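Local coordinates for fervidolysin (PDB 1R6V), which degrades keratin into peptides as a subtilisin-like serine protease, allowing its bacterium to grow on native feathers, at residues A[110-115]-A[134-139]; A[215-220]-A[372-377]. The protein carries 1 engineered substitution. All coordinates share one frame; numbering follows the deposited sequence.

Contact 1. Residues A[110-115]-A[134-139]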
loop_
_atom_site.group_PDB
_atom_site.type_symbol
_atom_site.label_atom_id
_atom_site.label_comp_id
_atom_site.label_asym_id
_atom_site.label_seq_id
_atom_site.Cartn_x
_atom_site.Cartn_y
_atom_site.Cartn_z
ATOM N N PRO A 110 -37.337 -12.910 2.363
ATOM C CA PRO A 110 -37.839 -14.075 1.625
ATOM C C PRO A 110 -37.986 -13.887 0.114
ATOM O O PRO A 110 -38.097 -14.867 -0.622
ATOM C CB PRO A 110 -39.180 -14.349 2.301
ATOM C CG PRO A 110 -39.643 -12.985 2.674
ATOM C CD PRO A 110 -38.371 -12.404 3.282
ATOM N N ASP A 111 -38.001 -12.637 -0.348
ATOM C CA ASP A 111 -38.142 -12.374 -1.780
ATOM C C ASP A 111 -36.810 -12.087 -2.481
ATOM O O ASP A 111 -36.776 -11.850 -3.689
ATOM C CB ASP A 111 -39.095 -11.191 -2.015
ATOM C CG ASP A 111 -39.564 -11.102 -3.450
ATOM O OD1 ASP A 111 -40.145 -12.101 -3.938
ATOM O OD2 ASP A 111 -39.367 -10.043 -4.091
ATOM N N MET A 112 -35.714 -12.119 -1.732
ATOM C CA MET A 112 -34.397 -11.828 -2.302
ATOM C C MET A 112 -34.037 -12.742 -3.483
ATOM O O MET A 112 -34.025 -13.968 -3.354
ATOM C CB MET A 112 -33.328 -11.946 -1.206
ATOM C CG MET A 112 -32.012 -11.225 -1.481
ATOM S SD MET A 112 -32.136 -9.420 -1.602
ATOM C CE MET A 112 -30.526 -9.057 -2.349
ATOM N N TYR A 113 -33.754 -12.129 -4.629
ATOM C CA TYR A 113 -33.369 -12.860 -5.837
ATOM C C TYR A 113 -34.367 -13.953 -6.194
ATOM O O TYR A 113 -34.001 -15.108 -6.424
ATOM C CB TYR A 113 -31.974 -13.467 -5.648
ATOM C CG TYR A 113 -31.347 -13.925 -6.933
ATOM C CD1 TYR A 113 -31.359 -13.103 -8.060
ATOM C CD2 TYR A 113 -30.712 -15.162 -7.022
ATOM C CE1 TYR A 113 -30.750 -13.498 -9.249
ATOM C CE2 TYR A 113 -30.098 -15.569 -8.204
ATOM C CZ TYR A 113 -30.118 -14.731 -9.314
ATOM O OH TYR A 113 -29.474 -15.099 -10.481
ATOM N N LYS A 114 -35.638 -13.562 -6.242
ATOM C CA LYS A 114 -36.739 -14.462 -6.560
ATOM C C LYS A 114 -37.521 -13.901 -7.749
ATOM O O LYS A 114 -37.137 -12.888 -8.340
ATOM C CB LYS A 114 -37.684 -14.570 -5.358
ATOM C CG LYS A 114 -37.096 -15.233 -4.125
ATOM C CD LYS A 114 -36.984 -16.734 -4.325
ATOM C CE LYS A 114 -36.569 -17.438 -3.044
ATOM N NZ LYS A 114 -36.519 -18.917 -3.242
ATOM N N ILE A 115 -38.626 -14.560 -8.084
ATOM C CA ILE A 115 -39.494 -14.135 -9.184
ATOM C C ILE A 115 -38.726 -13.747 -10.451
ATOM O O ILE A 115 -38.232 -12.622 -10.573
ATOM C CB ILE A 115 -40.374 -12.963 -8.723
ATOM N N GLU A 134 -32.201 -19.839 1.874
ATOM C CA GLU A 134 -31.841 -18.453 2.107
ATOM C C GLU A 134 -30.525 -18.006 1.488
ATOM O O GLU A 134 -30.211 -16.823 1.517
ATOM C CB GLU A 134 -31.821 -18.184 3.604
ATOM C CG GLU A 134 -33.223 -18.194 4.174
ATOM C CD GLU A 134 -33.302 -17.493 5.488
ATOM O OE1 GLU A 134 -32.851 -18.089 6.484
ATOM O OE2 GLU A 134 -33.807 -16.347 5.514
ATOM N N LEU A 135 -29.772 -18.944 0.924
ATOM C CA LEU A 135 -28.479 -18.607 0.333
ATOM C C LEU A 135 -28.575 -18.124 -1.112
ATOM O O LEU A 135 -28.080 -18.774 -2.039
ATOM C CB LEU A 135 -27.549 -19.822 0.430
ATOM C CG LEU A 135 -27.366 -20.313 1.879
ATOM C CD1 LEU A 135 -26.452 -21.536 1.898
ATOM C CD2 LEU A 135 -26.804 -19.186 2.738
ATOM N N TRP A 136 -29.199 -16.962 -1.294
ATOM C CA TRP A 136 -29.378 -16.401 -2.624
ATOM C C TRP A 136 -28.057 -16.092 -3.325
ATOM O O TRP A 136 -27.968 -16.141 -4.555
ATOM C CB TRP A 136 -30.237 -15.132 -2.561
ATOM C CG TRP A 136 -29.505 -13.899 -2.116
ATOM C CD1 TRP A 136 -29.342 -13.448 -0.836
ATOM C CD2 TRP A 136 -28.857 -12.949 -2.964
ATOM N NE1 TRP A 136 -28.643 -12.270 -0.836
ATOM C CE2 TRP A 136 -28.327 -11.939 -2.132
ATOM C CE3 TRP A 136 -28.675 -12.853 -4.353
ATOM C CZ2 TRP A 136 -27.626 -10.847 -2.637
ATOM C CZ3 TRP A 136 -27.976 -11.764 -4.857
ATOM C CH2 TRP A 136 -27.460 -10.771 -3.997
ATOM N N GLY A 137 -27.030 -15.785 -2.534
ATOM C CA GLY A 137 -25.734 -15.472 -3.108
ATOM C C GLY A 137 -25.135 -16.658 -3.845
ATOM O O GLY A 137 -24.503 -16.490 -4.884
ATOM N N LEU A 138 -25.320 -17.861 -3.316
ATOM C CA LEU A 138 -24.788 -19.043 -3.987
ATOM C C LEU A 138 -25.517 -19.235 -5.308
ATOM O O LEU A 138 -24.909 -19.583 -6.324
ATOM C CB LEU A 138 -24.971 -20.288 -3.125
ATOM C CG LEU A 138 -24.211 -20.279 -1.800
ATOM C CD1 LEU A 138 -24.406 -21.630 -1.108
ATOM C CD2 LEU A 138 -22.720 -20.017 -2.055
ATOM N N GLU A 139 -26.825 -19.012 -5.303
ATOM C CA GLU A 139 -27.576 -19.161 -6.545
ATOM C C GLU A 139 -27.096 -18.133 -7.569
ATOM O O GLU A 139 -26.903 -18.445 -8.746
ATOM C CB GLU A 139 -29.079 -18.965 -6.321
ATOM C CG GLU A 139 -29.889 -19.407 -7.538
ATOM C CD GLU A 139 -31.340 -18.944 -7.517
ATOM O OE1 GLU A 139 -31.852 -18.629 -6.426
ATOM O OE2 GLU A 139 -31.974 -18.915 -8.600
HETATM O O HOH W 1 -28.088 -17.238 -11.154
#
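Met112 and Tyr113 meet Trp136 and Glu139 where the propeptide, inferred to span residues 1-121, packs on the first turn of helix 136-140 in the subtilisin-like part of the chain. Met112 packs on one face of the indole through a CH-pi contact from CG, its sulfur in an oblique Met-aromatic position. Met112 CG stands 3.5 Å from the centroid of the five-membered ring of Trp136, 9° off its normal. The bend at chi2 (64°) carries the chain on along the indole, so that Met112 CE lies toward the rim, 3.4 Å from Trp136 CZ2. Beside it, Tyr113 CB lies 3.6 Å from Trp136 CE3, and the two aromatic planes are inclined at 57°, neither stacked nor edge-to-face. Farther along the helix, Tyr113 CE2 approaches the carboxylate carbon Glu139 CD at 3.7 Å, while Glu139 OE1 forms a salt bridge with Arg125. An alanine in place of Trp136 would probably leave Met112 without the aromatic face it lies on and Val345 O without the indole N-H that bonds to it. In the second shell, Arg125 also donates to Met112 O, tying the propeptide loop to the same guanidinium that holds Glu139, and Tyr321 meets the Tyr113 ring edge-to-face. At the phenol end, one water lies 2.6 Å from Tyr113 OH and donates a 2.9 Å hydrogen bond to Glu139 O.

Contact 2. Residues A[215-220]-A[372-377]. With CA (calcium ion), chain B.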
loop_
_atom_site.group_PDB
_atom_site.type_symbol
_atom_site.label_atom_id
_atom_site.label_comp_id
_atom_site.label_asym_id
_atom_site.label_seq_id
_atom_site.Cartn_x
_atom_site.Cartn_y
_atom_site.Cartn_z
ATOM N N LYS A 215 -26.778 -29.306 7.767
ATOM C CA LYS A 215 -27.208 -28.332 8.771
ATOM C C LYS A 215 -26.714 -26.917 8.472
ATOM O O LYS A 215 -25.739 -26.738 7.765
ATOM C CB LYS A 215 -26.670 -28.743 10.139
ATOM C CG LYS A 215 -27.022 -30.171 10.552
ATOM C CD LYS A 215 -28.484 -30.267 10.959
ATOM C CE LYS A 215 -28.817 -31.615 11.584
ATOM N NZ LYS A 215 -30.195 -31.621 12.147
ATOM N N GLY A 216 -27.395 -25.920 9.030
ATOM C CA GLY A 216 -26.990 -24.534 8.831
ATOM C C GLY A 216 -26.816 -24.144 7.372
ATOM O O GLY A 216 -27.672 -24.454 6.542
ATOM N N ILE A 217 -25.720 -23.458 7.053
ATOM C CA ILE A 217 -25.464 -23.048 5.676
ATOM C C ILE A 217 -24.299 -23.851 5.102
ATOM O O ILE A 217 -23.852 -24.825 5.698
ATOM C CB ILE A 217 -25.137 -21.528 5.583
ATOM C CG1 ILE A 217 -23.833 -21.204 6.323
ATOM C CG2 ILE A 217 -26.255 -20.717 6.248
ATOM C CD1 ILE A 217 -23.077 -20.004 5.721
ATOM N N VAL A 218 -23.834 -23.469 3.921
ATOM C CA VAL A 218 -22.692 -24.152 3.328
ATOM C C VAL A 218 -21.931 -23.059 2.586
ATOM O O VAL A 218 -22.534 -22.100 2.105
ATOM C CB VAL A 218 -23.135 -25.304 2.371
ATOM C CG1 VAL A 218 -24.065 -24.776 1.297
ATOM C CG2 VAL A 218 -21.896 -25.986 1.752
ATOM N N GLY A 219 -20.607 -23.167 2.555
ATOM C CA GLY A 219 -19.802 -22.158 1.890
ATOM C C GLY A 219 -19.719 -22.356 0.390
ATOM O O GLY A 219 -20.192 -23.354 -0.138
ATOM N N VAL A 220 -19.150 -21.373 -0.290
ATOM C CA VAL A 220 -18.951 -21.424 -1.734
ATOM C C VAL A 220 -17.994 -22.577 -2.062
ATOM O O VAL A 220 -18.144 -23.261 -3.079
ATOM C CB VAL A 220 -18.315 -20.112 -2.232
ATOM C CG1 VAL A 220 -17.916 -20.246 -3.681
ATOM C CG2 VAL A 220 -19.304 -18.944 -2.045
ATOM N N GLY A 372 -26.087 -23.698 16.302
ATOM C CA GLY A 372 -25.234 -22.586 15.907
ATOM C C GLY A 372 -25.935 -21.238 15.775
ATOM O O GLY A 372 -27.160 -21.169 15.660
ATOM N N THR A 373 -25.141 -20.170 15.786
ATOM C CA THR A 373 -25.646 -18.800 15.666
ATOM C C THR A 373 -25.356 -18.236 14.285
ATOM O O THR A 373 -24.268 -18.424 13.755
ATOM C CB THR A 373 -24.999 -17.896 16.716
ATOM O OG1 THR A 373 -23.582 -18.148 16.751
ATOM C CG2 THR A 373 -25.595 -18.192 18.105
ATOM N N TYR A 374 -26.329 -17.532 13.719
ATOM C CA TYR A 374 -26.192 -16.971 12.377
ATOM C C TYR A 374 -26.762 -15.574 12.327
ATOM O O TYR A 374 -27.534 -15.186 13.196
ATOM C CB TYR A 374 -26.986 -17.813 11.372
ATOM C CG TYR A 374 -26.525 -19.240 11.281
ATOM C CD1 TYR A 374 -26.897 -20.185 12.237
ATOM C CD2 TYR A 374 -25.656 -19.632 10.261
ATOM C CE1 TYR A 374 -26.405 -21.481 12.188
ATOM C CE2 TYR A 374 -25.159 -20.917 10.199
ATOM C CZ TYR A 374 -25.529 -21.838 11.165
ATOM O OH TYR A 374 -24.995 -23.097 11.118
ATOM N N ASP A 375 -26.384 -14.822 11.301
ATOM C CA ASP A 375 -26.940 -13.488 11.124
ATOM C C ASP A 375 -26.813 -13.087 9.671
ATOM O O ASP A 375 -25.993 -13.637 8.921
ATOM C CB ASP A 375 -26.247 -12.432 12.011
ATOM C CG ASP A 375 -27.214 -11.337 12.470
ATOM O OD1 ASP A 375 -28.304 -11.225 11.856
ATOM O OD2 ASP A 375 -26.880 -10.596 13.432
ATOM N N TYR A 376 -27.631 -12.121 9.287
ATOM C CA TYR A 376 -27.652 -11.598 7.926
ATOM C C TYR A 376 -26.899 -10.268 7.898
ATOM O O TYR A 376 -27.260 -9.333 8.606
ATOM C CB TYR A 376 -29.092 -11.346 7.454
ATOM C CG TYR A 376 -30.001 -12.551 7.500
ATOM C CD1 TYR A 376 -30.589 -12.937 8.697
ATOM C CD2 TYR A 376 -30.276 -13.299 6.356
ATOM C CE1 TYR A 376 -31.427 -14.029 8.769
ATOM C CE2 TYR A 376 -31.127 -14.415 6.421
ATOM C CZ TYR A 376 -31.691 -14.762 7.639
ATOM O OH TYR A 376 -32.514 -15.855 7.758
ATOM N N TYR A 377 -25.871 -10.185 7.061
ATOM C CA TYR A 377 -25.071 -8.975 6.943
ATOM C C TYR A 377 -25.112 -8.407 5.528
ATOM O O TYR A 377 -25.488 -9.088 4.567
ATOM C CB TYR A 377 -23.596 -9.259 7.266
ATOM C CG TYR A 377 -23.260 -9.522 8.717
ATOM C CD1 TYR A 377 -24.219 -9.408 9.722
ATOM C CD2 TYR A 377 -21.958 -9.856 9.080
ATOM C CE1 TYR A 377 -23.889 -9.619 11.069
ATOM C CE2 TYR A 377 -21.613 -10.075 10.411
ATOM C CZ TYR A 377 -22.577 -9.956 11.402
ATOM O OH TYR A 377 -22.237 -10.183 12.725
HETATM CA CA CA B . -23.624 -26.805 6.929
#
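A calcium site gives this contact its setting: the loop 215-220 wraps one side of the ion, and Tyr374, on strand 374-378, reaches across to the same loop. Lys215 O and Ile217 O each bind the calcium at 2.3 Å, and Glu129, Asp171, Lys211 and Asp213 complete the site. Gly216, between the two carbonyl ligands, is where the tyrosine arrives: Tyr374 OH lies 3.4 Å from Gly216 CA. Gly216 has a positive phi of 52°, and a side chain there would run straight into the phenol oxygen, so both backbone shape and neighbour favour glycine. The ring is also flanked by Ile217, whose CG2 is 4.1 Å from Tyr374 CE2, the two side chains running past each other in opposite directions. This is packing of a subtilase calcium loop, within the peptidase S8 domain, against the middle strand of a small antiparallel sheet, in which 374-378 lies between strands 104-105 and 347-350. Tyr374 CG lies anti to the carbonyl carbon (chi1 -61°), which sends the ring from the strand toward the loop. No hydrogen bond joins the two segments; instead Tyr374 OH bonds to Asp171 OD2, while OD1 of that carboxylate is a calcium ligand. The tyrosine is thus a second-shell residue, holding one oxygen of a first-shell aspartate and probably limiting rotation of its carboxylate. Ile217 and Tyr374 both also touch strand 347-350, through Ser349 and Leu348 respectively.

Both contacts are buried, yet they differ in chemistry. Contact 1 joins the inferred propeptide to the helix through sulfur, indole and phenol, with a water and a salt bridge at its margin; contact 2 is smaller, 112 Å² against 287 Å², and its packing accompanies a metal site. Their centres lie 14 Å apart and they touch directly: Glu134 OE1 is 2.6 Å from Tyr376 OH, a probable hydrogen bond, and Leu138 CD2 packs on Val220 CG2 at 3.6 Å. Strand 347-350 borders both, touching Trp136 in the one and Ile217 and Tyr374 in the other. Each pairs a loop with a regular element, a helix start in contact 1 and a strand in contact 2.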